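Local coordinates for glutathione peroxidase-like protein (Trypanosoma brucei, PDB 3DWV) that probably reduces peroxides at the expense of tryparedoxin, as a glutathione peroxidase-type tryparedoxin peroxidase with a thioredoxin-like fold, at residues 41-55 with 78-90. The protein carries 1 engineered substitution. Sequence-based numbering, arbitrary orientation.
Engineered in segment 78-90: Ser87 (natural residue Cys).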
loop_
_atom_site.group_PDB
_atom_site.type_symbol
_atom_site.label_atom_id
_atom_site.label_comp_id
_atom_site.label_asym_id
_atom_site.label_seq_id
_atom_site.Cartn_x
_atom_site.Cartn_y
_atom_site.Cartn_z
ATOM N N LEU A 41 -6.036 -10.321 -8.233
ATOM C CA LEU A 41 -5.159 -9.172 -8.367
ATOM C C LEU A 41 -4.914 -8.888 -9.847
ATOM O O LEU A 41 -4.794 -7.782 -10.347
ATOM C CB LEU A 41 -3.843 -9.444 -7.661
ATOM C CG LEU A 41 -2.841 -8.316 -7.468
ATOM C CD1 LEU A 41 -3.401 -7.318 -6.464
ATOM C CD2 LEU A 41 -1.509 -8.828 -6.965
ATOM N N VAL A 42 -4.821 -9.964 -10.650
ATOM C CA VAL A 42 -4.510 -9.703 -12.059
ATOM C C VAL A 42 -5.636 -8.956 -12.755
ATOM O O VAL A 42 -5.447 -8.414 -13.884
ATOM C CB VAL A 42 -4.195 -11.037 -12.755
ATOM C CG1 VAL A 42 -5.501 -11.707 -13.131
ATOM C CG2 VAL A 42 -3.304 -10.843 -13.985
ATOM N N GLN A 43 -6.825 -8.853 -12.148
ATOM C CA GLN A 43 -7.899 -8.062 -12.775
ATOM C C GLN A 43 -7.429 -6.632 -13.037
ATOM O O GLN A 43 -7.851 -6.003 -14.009
ATOM C CB GLN A 43 -9.168 -8.047 -11.936
ATOM C CG GLN A 43 -9.185 -7.094 -10.740
ATOM C CD GLN A 43 -10.464 -7.243 -9.939
ATOM O OE1 GLN A 43 -11.534 -6.726 -10.294
ATOM N NE2 GLN A 43 -10.400 -7.974 -8.817
ATOM N N HIS A 44 -6.519 -6.151 -12.185
ATOM C CA HIS A 44 -5.993 -4.804 -12.280
ATOM C C HIS A 44 -4.875 -4.650 -13.283
ATOM O O HIS A 44 -4.442 -3.508 -13.488
ATOM C CB HIS A 44 -5.530 -4.327 -10.879
ATOM C CG HIS A 44 -6.648 -4.431 -9.879
ATOM N ND1 HIS A 44 -7.850 -3.752 -10.001
ATOM C CD2 HIS A 44 -6.742 -5.169 -8.745
ATOM C CE1 HIS A 44 -8.629 -4.064 -8.966
ATOM N NE2 HIS A 44 -7.978 -4.923 -8.189
ATOM N N LYS A 45 -4.395 -5.722 -13.921
ATOM C CA LYS A 45 -3.297 -5.558 -14.877
ATOM C C LYS A 45 -3.703 -4.751 -16.102
ATOM O O LYS A 45 -4.847 -4.884 -16.610
ATOM C CB LYS A 45 -2.848 -6.992 -15.205
ATOM C CG LYS A 45 -1.690 -7.055 -16.192
ATOM C CD LYS A 45 -1.392 -8.517 -16.525
ATOM C CE LYS A 45 -0.042 -8.714 -17.163
ATOM N NZ LYS A 45 0.487 -10.088 -16.964
ATOM N N GLY A 46 -2.856 -3.878 -16.649
ATOM C CA GLY A 46 -3.264 -3.099 -17.824
ATOM C C GLY A 46 -3.605 -1.652 -17.504
ATOM O O GLY A 46 -3.750 -0.763 -18.363
ATOM N N SER A 47 -3.760 -1.368 -16.215
ATOM C CA SER A 47 -4.041 -0.047 -15.705
ATOM C C SER A 47 -3.156 0.164 -14.485
ATOM O O SER A 47 -2.852 -0.826 -13.826
ATOM C CB SER A 47 -5.495 0.056 -15.255
ATOM O OG SER A 47 -6.329 0.179 -16.388
ATOM N N PRO A 48 -2.761 1.389 -14.185
ATOM C CA PRO A 48 -1.916 1.591 -12.999
ATOM C C PRO A 48 -2.714 1.446 -11.721
ATOM O O PRO A 48 -3.948 1.418 -11.733
ATOM C CB PRO A 48 -1.396 3.022 -13.194
ATOM C CG PRO A 48 -2.416 3.702 -14.057
ATOM C CD PRO A 48 -3.046 2.631 -14.915
ATOM N N LEU A 49 -1.996 1.342 -10.594
ATOM C CA LEU A 49 -2.670 1.266 -9.323
ATOM C C LEU A 49 -1.712 1.779 -8.241
ATOM O O LEU A 49 -0.508 1.898 -8.475
ATOM C CB LEU A 49 -3.205 -0.127 -9.021
ATOM C CG LEU A 49 -2.244 -1.307 -8.890
ATOM C CD1 LEU A 49 -2.860 -2.358 -7.966
ATOM C CD2 LEU A 49 -1.891 -1.958 -10.230
ATOM N N LEU A 50 -2.265 2.089 -7.075
ATOM C CA LEU A 50 -1.494 2.513 -5.927
ATOM C C LEU A 50 -1.727 1.524 -4.779
ATOM O O LEU A 50 -2.916 1.281 -4.534
ATOM C CB LEU A 50 -1.975 3.863 -5.402
ATOM C CG LEU A 50 -1.219 5.131 -5.711
ATOM C CD1 LEU A 50 -1.901 6.285 -4.975
ATOM C CD2 LEU A 50 0.260 5.037 -5.377
ATOM N N ILE A 51 -0.637 1.044 -4.172
ATOM C CA ILE A 51 -0.796 0.086 -3.069
ATOM C C ILE A 51 -0.261 0.696 -1.786
ATOM O O ILE A 51 0.933 0.984 -1.657
ATOM C CB ILE A 51 -0.115 -1.255 -3.348
ATOM C CG1 ILE A 51 -0.626 -1.874 -4.668
ATOM C CG2 ILE A 51 -0.297 -2.192 -2.153
ATOM C CD1 ILE A 51 0.107 -3.192 -4.998
ATOM N N TYR A 52 -1.227 0.894 -0.874
ATOM C CA TYR A 52 -0.912 1.395 0.442
ATOM C C TYR A 52 -0.888 0.361 1.567
ATOM O O TYR A 52 -1.722 -0.559 1.499
ATOM C CB TYR A 52 -2.001 2.383 0.833
ATOM C CG TYR A 52 -2.042 3.727 0.161
ATOM C CD1 TYR A 52 -2.663 3.933 -1.054
ATOM C CD2 TYR A 52 -1.449 4.827 0.794
ATOM C CE1 TYR A 52 -2.687 5.203 -1.644
ATOM C CE2 TYR A 52 -1.488 6.082 0.217
ATOM C CZ TYR A 52 -2.095 6.272 -0.999
ATOM O OH TYR A 52 -2.132 7.528 -1.572
ATOM N N ASN A 53 0.001 0.508 2.537
ATOM C CA ASN A 53 -0.162 -0.203 3.817
ATOM C C ASN A 53 -0.944 0.682 4.789
ATOM O O ASN A 53 -0.731 1.892 4.790
ATOM C CB ASN A 53 1.183 -0.626 4.428
ATOM C CG ASN A 53 2.102 0.563 4.719
ATOM O OD1 ASN A 53 2.644 1.127 3.764
ATOM N ND2 ASN A 53 2.321 0.963 5.969
ATOM N N VAL A 54 -1.842 0.085 5.583
ATOM C CA VAL A 54 -2.699 0.925 6.454
ATOM C C VAL A 54 -2.673 0.281 7.826
ATOM O O VAL A 54 -2.011 -0.752 8.080
ATOM C CB VAL A 54 -4.112 1.074 5.861
ATOM C CG1 VAL A 54 -4.065 1.636 4.418
ATOM C CG2 VAL A 54 -4.835 -0.267 5.822
ATOM N N ALA A 55 -3.408 0.865 8.727
ATOM C CA ALA A 55 -3.500 0.357 10.098
ATOM C C ALA A 55 -4.809 0.901 10.697
ATOM O O ALA A 55 -5.487 1.674 10.006
ATOM C CB ALA A 55 -2.274 0.735 10.918
ATOM N N GLN A 78 -11.035 5.750 -14.904
ATOM C CA GLN A 78 -10.111 5.607 -16.044
ATOM C C GLN A 78 -9.393 4.264 -16.013
ATOM O O GLN A 78 -8.517 3.977 -16.848
ATOM C CB GLN A 78 -9.088 6.746 -16.065
ATOM C CG GLN A 78 -9.636 8.126 -16.375
ATOM C CD GLN A 78 -8.557 9.174 -16.610
ATOM O OE1 GLN A 78 -7.585 8.944 -17.347
ATOM N NE2 GLN A 78 -8.690 10.363 -16.007
ATOM N N GLY A 79 -9.737 3.430 -15.027
ATOM C CA GLY A 79 -9.316 2.078 -14.760
ATOM C C GLY A 79 -8.471 1.836 -13.529
ATOM O O GLY A 79 -8.146 0.746 -13.060
ATOM N N PHE A 80 -8.025 2.880 -12.879
ATOM C CA PHE A 80 -7.144 2.955 -11.753
ATOM C C PHE A 80 -7.729 2.296 -10.516
ATOM O O PHE A 80 -8.953 2.254 -10.339
ATOM C CB PHE A 80 -6.879 4.436 -11.503
ATOM C CG PHE A 80 -6.024 4.783 -10.290
ATOM C CD1 PHE A 80 -4.662 4.535 -10.259
ATOM C CD2 PHE A 80 -6.627 5.394 -9.194
ATOM C CE1 PHE A 80 -3.901 4.906 -9.166
ATOM C CE2 PHE A 80 -5.895 5.777 -8.108
ATOM C CZ PHE A 80 -4.527 5.554 -8.104
ATOM N N THR A 81 -6.888 1.751 -9.623
ATOM C CA THR A 81 -7.479 1.381 -8.306
ATOM C C THR A 81 -6.445 1.676 -7.227
ATOM O O THR A 81 -5.258 1.871 -7.521
ATOM C CB THR A 81 -8.037 -0.043 -8.241
ATOM O OG1 THR A 81 -8.886 -0.210 -7.061
ATOM C CG2 THR A 81 -6.914 -1.071 -8.142
ATOM N N VAL A 82 -6.942 1.742 -5.996
ATOM C CA VAL A 82 -6.086 1.813 -4.807
ATOM C C VAL A 82 -6.340 0.528 -4.031
ATOM O O VAL A 82 -7.544 0.211 -3.841
ATOM C CB VAL A 82 -6.461 3.056 -3.985
ATOM C CG1 VAL A 82 -5.804 2.998 -2.622
ATOM C CG2 VAL A 82 -6.106 4.307 -4.795
ATOM N N LEU A 83 -5.306 -0.178 -3.581
ATOM C CA LEU A 83 -5.505 -1.337 -2.731
ATOM C C LEU A 83 -4.859 -1.091 -1.372
ATOM O O LEU A 83 -3.721 -0.570 -1.372
ATOM C CB LEU A 83 -4.822 -2.575 -3.318
ATOM C CG LEU A 83 -5.294 -3.006 -4.707
ATOM C CD1 LEU A 83 -4.550 -4.267 -5.140
ATOM C CD2 LEU A 83 -6.782 -3.335 -4.726
ATOM N N ALA A 84 -5.507 -1.483 -0.275
ATOM C CA ALA A 84 -4.943 -1.244 1.047
ATOM C C ALA A 84 -4.618 -2.568 1.767
ATOM O O ALA A 84 -5.503 -3.385 1.898
ATOM C CB ALA A 84 -5.885 -0.413 1.934
ATOM N N PHE A 85 -3.368 -2.696 2.221
ATOM C CA PHE A 85 -2.981 -3.836 3.039
ATOM C C PHE A 85 -2.832 -3.417 4.493
ATOM O O PHE A 85 -1.886 -2.655 4.787
ATOM C CB PHE A 85 -1.628 -4.422 2.579
ATOM C CG PHE A 85 -1.749 -5.237 1.307
ATOM C CD1 PHE A 85 -1.682 -4.607 0.086
ATOM C CD2 PHE A 85 -1.899 -6.621 1.332
ATOM C CE1 PHE A 85 -1.736 -5.321 -1.092
ATOM C CE2 PHE A 85 -1.971 -7.348 0.164
ATOM C CZ PHE A 85 -1.897 -6.698 -1.055
ATOM N N PRO A 86 -3.732 -3.794 5.389
ATOM C CA PRO A 86 -3.533 -3.428 6.799
ATOM C C PRO A 86 -2.461 -4.292 7.461
ATOM O O PRO A 86 -2.389 -5.495 7.175
ATOM C CB PRO A 86 -4.901 -3.687 7.435
ATOM C CG PRO A 86 -5.835 -3.846 6.272
ATOM C CD PRO A 86 -5.017 -4.500 5.187
ATOM N N SER A 87 -1.652 -3.682 8.316
ATOM C CA SER A 87 -0.637 -4.436 9.062
ATOM C C SER A 87 -1.292 -5.266 10.161
ATOM O O SER A 87 -2.226 -4.785 10.821
ATOM C CB SER A 87 0.384 -3.523 9.719
ATOM O OG SER A 87 1.232 -4.294 10.593
ATOM N N ASN A 88 -0.797 -6.478 10.407
ATOM C CA ASN A 88 -1.310 -7.259 11.538
ATOM C C ASN A 88 -0.679 -6.847 12.864
ATOM O O ASN A 88 -0.939 -7.481 13.904
ATOM C CB ASN A 88 -1.070 -8.754 11.303
ATOM C CG ASN A 88 0.401 -9.087 11.234
ATOM O OD1 ASN A 88 1.294 -8.304 11.543
ATOM N ND2 ASN A 88 0.739 -10.317 10.814
ATOM N N GLN A 89 0.170 -5.806 12.856
ATOM C CA GLN A 89 0.789 -5.263 14.066
ATOM C C GLN A 89 1.589 -6.268 14.868
ATOM O O GLN A 89 1.904 -6.046 16.037
ATOM C CB GLN A 89 -0.262 -4.650 15.000
ATOM C CG GLN A 89 -1.028 -3.541 14.285
ATOM C CD GLN A 89 -0.196 -2.382 13.785
ATOM O OE1 GLN A 89 0.763 -1.997 14.463
ATOM N NE2 GLN A 89 -0.533 -1.823 12.628
ATOM N N PHE A 90 1.948 -7.382 14.268
ATOM C CA PHE A 90 2.640 -8.427 15.023
ATOM C C PHE A 90 4.155 -8.283 15.008
ATOM O O PHE A 90 4.720 -8.236 13.899
ATOM C CB PHE A 90 2.321 -9.798 14.389
ATOM C CG PHE A 90 2.946 -10.919 15.205
ATOM C CD1 PHE A 90 2.565 -11.122 16.521
ATOM C CD2 PHE A 90 3.923 -11.741 14.671
ATOM C CE1 PHE A 90 3.136 -12.124 17.289
ATOM C CE2 PHE A 90 4.484 -12.770 15.420
ATOM C CZ PHE A 90 4.091 -12.985 16.739
HETATM O O HOH W 1 -8.071 -1.670 -11.830
#
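His44 and Thr81 meet at about a right angle: the Thr81 methyl CG2 sits over one face of the imidazole, 3.6 Å from the ring centroid and 21° off its normal, a CH-pi contact. Gln43 CG lies over the opposite face, so the ring is sandwiched between two aliphatic groups. Both ring nitrogens are engaged. ND1 meets in the ring plane a water that, in the Gly79 conformer described here, donates to Gly79 O and so links the segments, while NE2 is hydrogen-bonded to Tyr39 OH. Beside the histidine, Leu83 inserts its two branches differently: CD2 approaches the imidazole obliquely, and CD1 packs against Leu41 CD1 (3.5 Å) and Leu49 CD1 (3.8 Å). Further along this face, a chi1 of -56° lays Ile51 CG1 beside the backbone N and turns CG2 to the side opposite that nitrogen, where it touches the edge of the Phe85 ring at CD1, 3.6 Å away.

On the other face, Phe80 CZ lies against Leu50 CB (4.1 Å), Tyr52 CD1 meets Val82 CG1 at 3.6 Å, and Val54 spreads its two methyls, CG1 on Ala84 CB and CG2, in the conformer described, on the Pro86 ring. Between these layers the backbones pair in parallel register from Leu50 with Val82 to Val54 with Pro86. Six hydrogen bonds join them, running from Leu50 N to Thr81 O as far as Ser87 N to Val54 O. All are fairly straight at the hydrogen; that of Val54 N differs at the acceptor, reaching Phe85 O from 45° out of the carbonyl plane.

The pair forms the two strands of a beta-alpha-beta unit whose crossover helix 64-75 packs, with helix 171-181, against the side bearing Leu50, Tyr52 and Phe80. Helix 128-136 covers Ile51 and Phe85, and strand 152-155 runs antiparallel along the other edge of 49-54.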